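Local coordinates for protein carboxypeptidase D (Drosophila melanogaster, PDB 3MN8) that releases C-terminal arginine or lysine from peptides and proteins as a zinc-dependent carboxypeptidase, processing growth factors, peptide hormones and neuropeptides, at residues R85-L90 / R371-R376; I337-L342 / V400-D405; N355-G360 / S384-A389. All coordinates share one frame; numbering follows the deposited sequence.

Contact 1 of 3, residues R85-L90 / R371-R376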
# COMPACT_ATOMS: atom_id res chain seq x y z
N ARG A 85 10.94 -13.56 11.83
CA ARG A 85 12.25 -13.16 12.32
C ARG A 85 12.98 -12.21 11.37
O ARG A 85 13.46 -11.16 11.78
CB ARG A 85 13.12 -14.39 12.59
CG ARG A 85 12.61 -15.28 13.71
CD ARG A 85 13.75 -16.09 14.32
NE ARG A 85 14.53 -15.33 15.29
CZ ARG A 85 15.66 -14.68 15.02
NH1 ARG A 85 16.29 -14.03 15.99
NH2 ARG A 85 16.17 -14.70 13.79
N SER A 86 13.07 -12.59 10.10
CA SER A 86 13.73 -11.75 9.11
C SER A 86 12.83 -11.51 7.90
O SER A 86 11.60 -11.60 7.99
CB SER A 86 15.05 -12.39 8.65
OG SER A 86 15.97 -12.55 9.73
N ARG A 87 13.45 -11.18 6.78
CA ARG A 87 12.76 -11.13 5.50
C ARG A 87 13.63 -11.90 4.53
O ARG A 87 14.79 -11.57 4.34
CB ARG A 87 12.60 -9.68 5.02
CG ARG A 87 11.32 -9.40 4.24
CD ARG A 87 11.36 -8.06 3.54
NE ARG A 87 12.11 -8.15 2.29
CZ ARG A 87 13.36 -7.72 2.13
NH1 ARG A 87 14.01 -7.16 3.13
NH2 ARG A 87 13.94 -7.85 0.96
N ASN A 88 13.09 -12.96 3.94
CA ASN A 88 13.87 -13.74 2.99
C ASN A 88 14.32 -12.87 1.82
O ASN A 88 13.55 -12.06 1.29
CB ASN A 88 13.08 -14.94 2.48
CG ASN A 88 12.68 -15.87 3.60
OD1 ASN A 88 11.49 -16.15 3.81
ND2 ASN A 88 13.67 -16.36 4.34
N LEU A 89 15.58 -13.03 1.43
CA LEU A 89 16.11 -12.26 0.34
C LEU A 89 15.11 -12.24 -0.81
O LEU A 89 14.56 -13.27 -1.18
CB LEU A 89 17.44 -12.85 -0.12
CG LEU A 89 18.32 -11.92 -0.96
CD1 LEU A 89 18.92 -10.86 -0.05
CD2 LEU A 89 19.41 -12.69 -1.67
N LEU A 90 14.86 -11.06 -1.35
CA LEU A 90 14.03 -10.89 -2.54
C LEU A 90 12.55 -11.16 -2.30
O LEU A 90 11.77 -11.21 -3.25
CB LEU A 90 14.56 -11.71 -3.71
CG LEU A 90 15.87 -11.16 -4.29
CD1 LEU A 90 16.43 -12.01 -5.42
CD2 LEU A 90 15.63 -9.73 -4.75
N ARG A 371 20.83 -4.96 1.28
CA ARG A 371 21.30 -6.22 0.74
C ARG A 371 21.34 -6.17 -0.79
O ARG A 371 21.47 -7.18 -1.46
CB ARG A 371 20.44 -7.40 1.26
CG ARG A 371 20.12 -7.29 2.77
CD ARG A 371 19.91 -8.61 3.51
NE ARG A 371 18.71 -9.32 3.11
CZ ARG A 371 17.62 -9.51 3.83
NH1 ARG A 371 16.63 -10.17 3.28
NH2 ARG A 371 17.48 -9.05 5.07
N GLY A 372 21.24 -4.97 -1.33
CA GLY A 372 21.38 -4.77 -2.76
C GLY A 372 20.22 -5.32 -3.57
O GLY A 372 20.34 -5.60 -4.75
N GLU A 373 19.09 -5.48 -2.91
CA GLU A 373 17.91 -5.99 -3.58
C GLU A 373 17.11 -4.87 -4.23
O GLU A 373 17.11 -3.73 -3.75
CB GLU A 373 16.99 -6.71 -2.60
CG GLU A 373 17.65 -7.21 -1.34
CD GLU A 373 16.62 -7.70 -0.33
OE1 GLU A 373 15.96 -8.73 -0.63
OE2 GLU A 373 16.47 -7.07 0.74
N TYR A 374 16.42 -5.21 -5.32
CA TYR A 374 15.48 -4.30 -5.94
C TYR A 374 14.35 -5.12 -6.56
O TYR A 374 14.55 -6.27 -6.97
CB TYR A 374 16.15 -3.46 -7.03
CG TYR A 374 16.36 -4.24 -8.30
CD1 TYR A 374 17.54 -4.94 -8.53
CD2 TYR A 374 15.36 -4.29 -9.27
CE1 TYR A 374 17.72 -5.68 -9.70
CE2 TYR A 374 15.52 -5.02 -10.44
CZ TYR A 374 16.70 -5.71 -10.65
OH TYR A 374 16.86 -6.43 -11.80
N TRP A 375 13.17 -4.53 -6.60
CA TRP A 375 12.04 -5.11 -7.28
C TRP A 375 11.52 -4.02 -8.19
O TRP A 375 11.22 -2.92 -7.72
CB TRP A 375 10.93 -5.48 -6.30
CG TRP A 375 11.36 -6.35 -5.19
CD1 TRP A 375 11.11 -7.69 -5.04
CD2 TRP A 375 12.09 -5.95 -4.02
NE1 TRP A 375 11.66 -8.15 -3.87
CE2 TRP A 375 12.27 -7.10 -3.23
CE3 TRP A 375 12.62 -4.73 -3.58
CZ2 TRP A 375 12.97 -7.07 -2.03
CZ3 TRP A 375 13.31 -4.70 -2.40
CH2 TRP A 375 13.48 -5.86 -1.63
N ARG A 376 11.42 -4.30 -9.48
CA ARG A 376 10.90 -3.30 -10.40
C ARG A 376 9.62 -3.81 -11.04
O ARG A 376 9.63 -4.70 -11.91
CB ARG A 376 11.93 -2.92 -11.46
CG ARG A 376 11.44 -1.93 -12.51
CD ARG A 376 11.12 -0.57 -11.91
NE ARG A 376 10.61 0.36 -12.91
CZ ARG A 376 10.15 1.58 -12.66
NH1 ARG A 376 10.11 2.04 -11.42
NH2 ARG A 376 9.72 2.35 -13.64
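Arg87 and Arg371 converge on Glu373 in a salt-bridge network that ties a loop of the M14 carboxypeptidase domain to an outermost strand of the C-terminal transthyretin-like domain. The central charge pair meets tip to tip: Arg87 NH2 lies 2.7 Å from Glu373 OE2, in a nearly straight bond (175°) on the syn side, though tilted out of the carboxylate plane. Guanidinium and carboxylate are almost coplanar, their planes 29° apart. Arg87 NE is held by Thr91 O, and Ser369 OG bonds to Glu373 OE2, so each end of the bridge has a second partner. Arg371 NH1 stands over one face of the Arg87 guanidinium, 4.0 Å from Arg87 NH1, with the two planes nearly parallel. These are like charges close together; the Glu373 carboxylate probably offsets this, although Arg371 NE is a long way from OE2 and no N-H points at it.

Hydrogen bonds to the loop backbone form a second group. Arg371 NH1 donates to Arg87 O at 2.5 Å, while Leu90 N donates to Glu373 OE1 at 2.7 Å. Glutamate suits this place because its extended chain carries two acceptors to the loop. Trp375 NE1 donates to Leu90 O at 3.1 Å; Leu90 O lies in the plane of the Trp375 ring, while NE1 stands above the plane of the Leu90 carbonyl. Leu90 O also receives Lys340 NZ.

Van der Waals contacts run alongside. The Arg371 chain bends at chi3 (-68°), which places NE 3.5 Å from Leu89 CD1, at the guanidinium edge. Leu90 CD2 packs 3.9 Å from Glu373 CB. Tryptophan serves here because it joins a broad apolar ring to one N-H: its six-membered part borders Arg87 NH2, which is 3.2 Å from Trp375 CZ2.

Contact 2 of 3, residues I337-L342 / V400-D405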
# COMPACT_ATOMS: atom_id res chain seq x y z
N ILE A 337 4.86 -8.77 -10.03
CA ILE A 337 5.11 -8.50 -11.44
C ILE A 337 6.47 -7.90 -11.66
O ILE A 337 7.14 -7.46 -10.72
CB ILE A 337 4.04 -7.58 -12.06
CG1 ILE A 337 4.11 -6.19 -11.43
CG2 ILE A 337 2.65 -8.21 -11.92
CD1 ILE A 337 3.00 -5.28 -11.90
N GLY A 338 6.87 -7.89 -12.93
CA GLY A 338 8.13 -7.30 -13.32
C GLY A 338 9.32 -8.17 -12.98
O GLY A 338 9.32 -9.37 -13.24
N ILE A 339 10.34 -7.54 -12.39
CA ILE A 339 11.59 -8.23 -12.11
C ILE A 339 12.09 -7.88 -10.73
O ILE A 339 11.50 -7.08 -10.00
CB ILE A 339 12.71 -7.84 -13.08
CG1 ILE A 339 12.92 -6.32 -13.03
CG2 ILE A 339 12.42 -8.37 -14.49
CD1 ILE A 339 14.06 -5.80 -13.90
N LYS A 340 13.21 -8.51 -10.40
CA LYS A 340 13.85 -8.30 -9.12
C LYS A 340 15.22 -8.92 -9.22
O LYS A 340 15.45 -9.79 -10.08
CB LYS A 340 13.04 -8.91 -7.98
CG LYS A 340 12.87 -10.42 -7.99
CD LYS A 340 12.19 -10.85 -6.70
CE LYS A 340 11.87 -12.33 -6.66
NZ LYS A 340 10.97 -12.61 -5.51
N GLY A 341 16.13 -8.46 -8.36
CA GLY A 341 17.50 -8.94 -8.41
C GLY A 341 18.46 -8.27 -7.46
O GLY A 341 18.08 -7.53 -6.55
N LEU A 342 19.74 -8.56 -7.68
CA LEU A 342 20.78 -8.06 -6.81
C LEU A 342 21.80 -7.28 -7.59
O LEU A 342 22.24 -7.69 -8.67
CB LEU A 342 21.49 -9.22 -6.13
CG LEU A 342 20.60 -10.17 -5.32
CD1 LEU A 342 21.42 -11.36 -4.88
CD2 LEU A 342 19.94 -9.47 -4.12
N VAL A 400 15.30 -7.89 -21.21
CA VAL A 400 14.49 -8.91 -20.59
C VAL A 400 13.06 -8.84 -21.10
O VAL A 400 12.49 -7.76 -21.25
CB VAL A 400 14.50 -8.78 -19.05
CG1 VAL A 400 13.79 -7.51 -18.63
CG2 VAL A 400 13.83 -9.99 -18.42
N ARG A 401 12.49 -10.01 -21.37
CA ARG A 401 11.10 -10.10 -21.79
C ARG A 401 10.22 -10.33 -20.56
O ARG A 401 10.20 -11.42 -19.98
CB ARG A 401 10.93 -11.20 -22.85
CG ARG A 401 9.49 -11.49 -23.21
CD ARG A 401 9.37 -12.88 -23.82
NE ARG A 401 10.12 -12.97 -25.04
CZ ARG A 401 11.03 -13.88 -25.38
NH1 ARG A 401 11.35 -14.90 -24.59
NH2 ARG A 401 11.61 -13.76 -26.55
N VAL A 402 9.50 -9.30 -20.15
CA VAL A 402 8.62 -9.43 -18.99
C VAL A 402 7.24 -9.96 -19.36
O VAL A 402 6.40 -9.22 -19.90
CB VAL A 402 8.44 -8.13 -18.23
CG1 VAL A 402 7.39 -8.31 -17.14
CG2 VAL A 402 9.76 -7.68 -17.65
N THR A 403 7.04 -11.25 -19.09
CA THR A 403 5.73 -11.86 -19.08
C THR A 403 5.35 -11.97 -17.62
O THR A 403 6.15 -12.41 -16.80
CB THR A 403 5.72 -13.27 -19.72
OG1 THR A 403 4.46 -13.90 -19.45
CG2 THR A 403 6.83 -14.14 -19.15
N ASN A 404 4.15 -11.52 -17.28
CA ASN A 404 3.72 -11.60 -15.89
C ASN A 404 2.79 -12.79 -15.73
O ASN A 404 1.65 -12.65 -15.27
CB ASN A 404 3.07 -10.30 -15.43
CG ASN A 404 4.08 -9.17 -15.29
OD1 ASN A 404 5.19 -9.37 -14.79
ND2 ASN A 404 3.70 -7.98 -15.74
N ASP A 405 3.31 -13.95 -16.12
CA ASP A 405 2.57 -15.21 -16.08
C ASP A 405 2.95 -16.04 -14.86
O ASP A 405 2.08 -16.62 -14.19
CB ASP A 405 2.82 -16.00 -17.37
CG ASP A 405 1.83 -17.15 -17.57
OD1 ASP A 405 1.27 -17.66 -16.57
OD2 ASP A 405 1.62 -17.56 -18.73
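Gly338 and Ile337 approach Val402 and Asn404 without backbone pairing, the CA atoms of Ile337 and Asn404 being 5.6 Å apart and those of Gly338 and Val402 6.1 Å. The one hydrogen bond runs from Gly338 N to Asn404 OD1, 2.9 Å and nearly straight at 170°, with the donor tilted from the carbonyl plane. Asparagine suits the place because its amide serves two backbone sites: OD1 accepts from Gly338, while ND2 donates to Leu378 O, which fixes the rotation of the group. Asn404 CG stands anti to its own carbonyl carbon (chi1 -70°), which puts it 3.6 Å from Ile337 CB, a branched carbon laid against the amide. Glycine fits at 338, where phi is positive, and its CA comes 4.0 Å from Val402 CG1.

Next to this polar junction the contact is apolar. Ile339 CG2 meets Val402 CG2 at 4.2 Å, the side chains crossing at about a right angle, and Val400 CG1 lies slightly farther from Ile339 CG2. Beta-branched residues suit these strands, packing between two sheets of the transthyretin-like domain. Strand 339-344 runs between 373-376 and 410-415, whereas strand 398-402 borders the other sheet beside 381-388, whose Val385 touches both Ile339 and Val400.

Contact 3 of 3, residues N355-G360 / S384-A389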
# COMPACT_ATOMS: atom_id res chain seq x y z
N ASN A 355 21.39 2.31 -8.04
CA ASN A 355 20.24 2.65 -8.86
C ASN A 355 20.04 1.68 -10.01
O ASN A 355 20.99 1.30 -10.70
CB ASN A 355 20.35 4.08 -9.39
CG ASN A 355 19.95 5.11 -8.35
OD1 ASN A 355 20.74 5.99 -8.00
ND2 ASN A 355 18.72 5.00 -7.84
N VAL A 356 18.80 1.26 -10.21
CA VAL A 356 18.45 0.37 -11.30
C VAL A 356 17.47 1.06 -12.25
O VAL A 356 16.33 1.38 -11.87
CB VAL A 356 17.84 -0.96 -10.76
CG1 VAL A 356 17.27 -1.79 -11.91
CG2 VAL A 356 18.89 -1.75 -9.97
N TYR A 357 17.92 1.29 -13.49
CA TYR A 357 17.16 2.05 -14.46
C TYR A 357 16.55 1.18 -15.56
O TYR A 357 17.19 0.23 -16.02
CB TYR A 357 18.03 3.11 -15.13
CG TYR A 357 18.43 4.31 -14.29
CD1 TYR A 357 19.65 4.33 -13.61
CD2 TYR A 357 17.62 5.44 -14.22
CE1 TYR A 357 20.02 5.44 -12.86
CE2 TYR A 357 17.99 6.54 -13.48
CZ TYR A 357 19.18 6.55 -12.80
OH TYR A 357 19.54 7.66 -12.06
N VAL A 358 15.33 1.54 -15.97
CA VAL A 358 14.66 0.93 -17.11
C VAL A 358 14.45 1.96 -18.21
O VAL A 358 13.85 3.01 -17.97
CB VAL A 358 13.28 0.33 -16.72
CG1 VAL A 358 12.54 -0.23 -17.94
CG2 VAL A 358 13.44 -0.76 -15.65
N ALA A 359 14.95 1.66 -19.40
CA ALA A 359 14.79 2.57 -20.53
C ALA A 359 13.35 3.02 -20.70
O ALA A 359 12.45 2.19 -20.90
CB ALA A 359 15.29 1.91 -21.81
N GLY A 360 13.13 4.32 -20.62
CA GLY A 360 11.80 4.89 -20.77
C GLY A 360 11.13 5.08 -19.42
O GLY A 360 10.02 5.60 -19.33
N SER A 384 15.13 -2.84 -21.52
CA SER A 384 16.56 -2.80 -21.30
C SER A 384 16.82 -2.22 -19.91
O SER A 384 16.61 -1.03 -19.66
CB SER A 384 17.26 -1.95 -22.37
OG SER A 384 17.56 -2.74 -23.50
N VAL A 385 17.23 -3.08 -19.00
CA VAL A 385 17.47 -2.66 -17.63
C VAL A 385 18.96 -2.49 -17.41
O VAL A 385 19.76 -3.28 -17.94
CB VAL A 385 16.94 -3.71 -16.65
CG1 VAL A 385 16.85 -3.13 -15.26
CG2 VAL A 385 15.58 -4.22 -17.10
N HIS A 386 19.34 -1.47 -16.66
CA HIS A 386 20.74 -1.30 -16.24
C HIS A 386 20.86 -0.70 -14.86
O HIS A 386 19.91 -0.10 -14.34
CB HIS A 386 21.55 -0.49 -17.27
CG HIS A 386 21.35 1.00 -17.20
ND1 HIS A 386 20.45 1.61 -16.36
CD2 HIS A 386 21.94 1.99 -17.91
CE1 HIS A 386 20.50 2.92 -16.54
NE2 HIS A 386 21.40 3.17 -17.47
N ALA A 387 22.04 -0.85 -14.26
CA ALA A 387 22.25 -0.43 -12.89
C ALA A 387 23.46 0.48 -12.78
O ALA A 387 24.43 0.34 -13.53
CB ALA A 387 22.41 -1.64 -11.97
N SER A 388 23.39 1.41 -11.85
CA SER A 388 24.52 2.28 -11.61
C SER A 388 24.63 2.62 -10.13
O SER A 388 23.69 2.42 -9.35
CB SER A 388 24.39 3.55 -12.44
OG SER A 388 23.16 4.20 -12.17
N ALA A 389 25.80 3.11 -9.74
CA ALA A 389 26.09 3.49 -8.36
C ALA A 389 27.37 4.31 -8.32
O ALA A 389 28.31 4.08 -9.08
CB ALA A 389 26.21 2.24 -7.48
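Tyr357 and His386 set their rings obliquely to one another, centroids 5.4 Å apart and planes at 78°. The hydroxyl of Ser388 reaches the rim of the phenol ring near its plane, Ser388 OG lying 3.4 Å from Tyr357 CE1. At the imidazole, the edge is turned to the backbone N and CB of Tyr357; the model is too tight there for the spacing to be trusted. His386 has CG between its backbone N and carbonyl carbon (chi1 79°), and the end of the side chain comes nearer the facing strand. Beyond this pair, Tyr357 also rests on Glu362 and Pro365. An alanine in place of Tyr357 would keep CB but remove the ring, which would probably leave one side of the His386 imidazole without its aromatic neighbour and Ser388 OG without the ring rim it meets.

These side chains stand with Asn355 on the partly exposed face of a four-stranded antiparallel sheet, one layer of the transthyretin-like beta-sandwich. Polar and amphipathic residues suit this face, since they can meet water as well as one another. Asn355 with Ser388 and Tyr357 with His386 are hydrogen-bonded pairs; in the second, Tyr357 N reaches His386 O at 2.6 Å and His386 N reaches Tyr357 O at 2.8 Å. Ala359 N adds a longer bond to Ser384 O, at 3.2 Å.

The non-hydrogen-bonded pairs, Val356 with Ala387 and Val358 with Val385, direct their side chains to the buried face. Val356 CG1 meets Val385 CG1 at 3.6 Å, and Val356 CG2 packs 4.0 Å from Ala387 CB, the small side chain of Ala387 also touching Phe414 and Val343 of the opposing sheet. Val358 CG2 touches Val385 CG1 at 4.2 Å, while Val358 also meets Arg376.

In the fold
Contact 2 is the buried one, whereas contacts 1 and 3 are each partly buried. Contact 1 joins the catalytic and transthyretin-like domains, and its chemistry is charged and hydrogen-bonded; contacts 2 and 3 stay within the transthyretin-like domain. There, contact 3 pairs strands of a single sheet through the backbone, while contact 2 spans the two sheets by an asparagine-to-backbone bond with methyl packing beside it. Strands 373-376 and 339-344 are neighbours, which links contacts 1 and 2. Strands 381-388 and 398-402 are likewise adjacent, joining contacts 2 and 3. Tyr374 against Val356 connects contacts 1 and 3 through the sandwich interior.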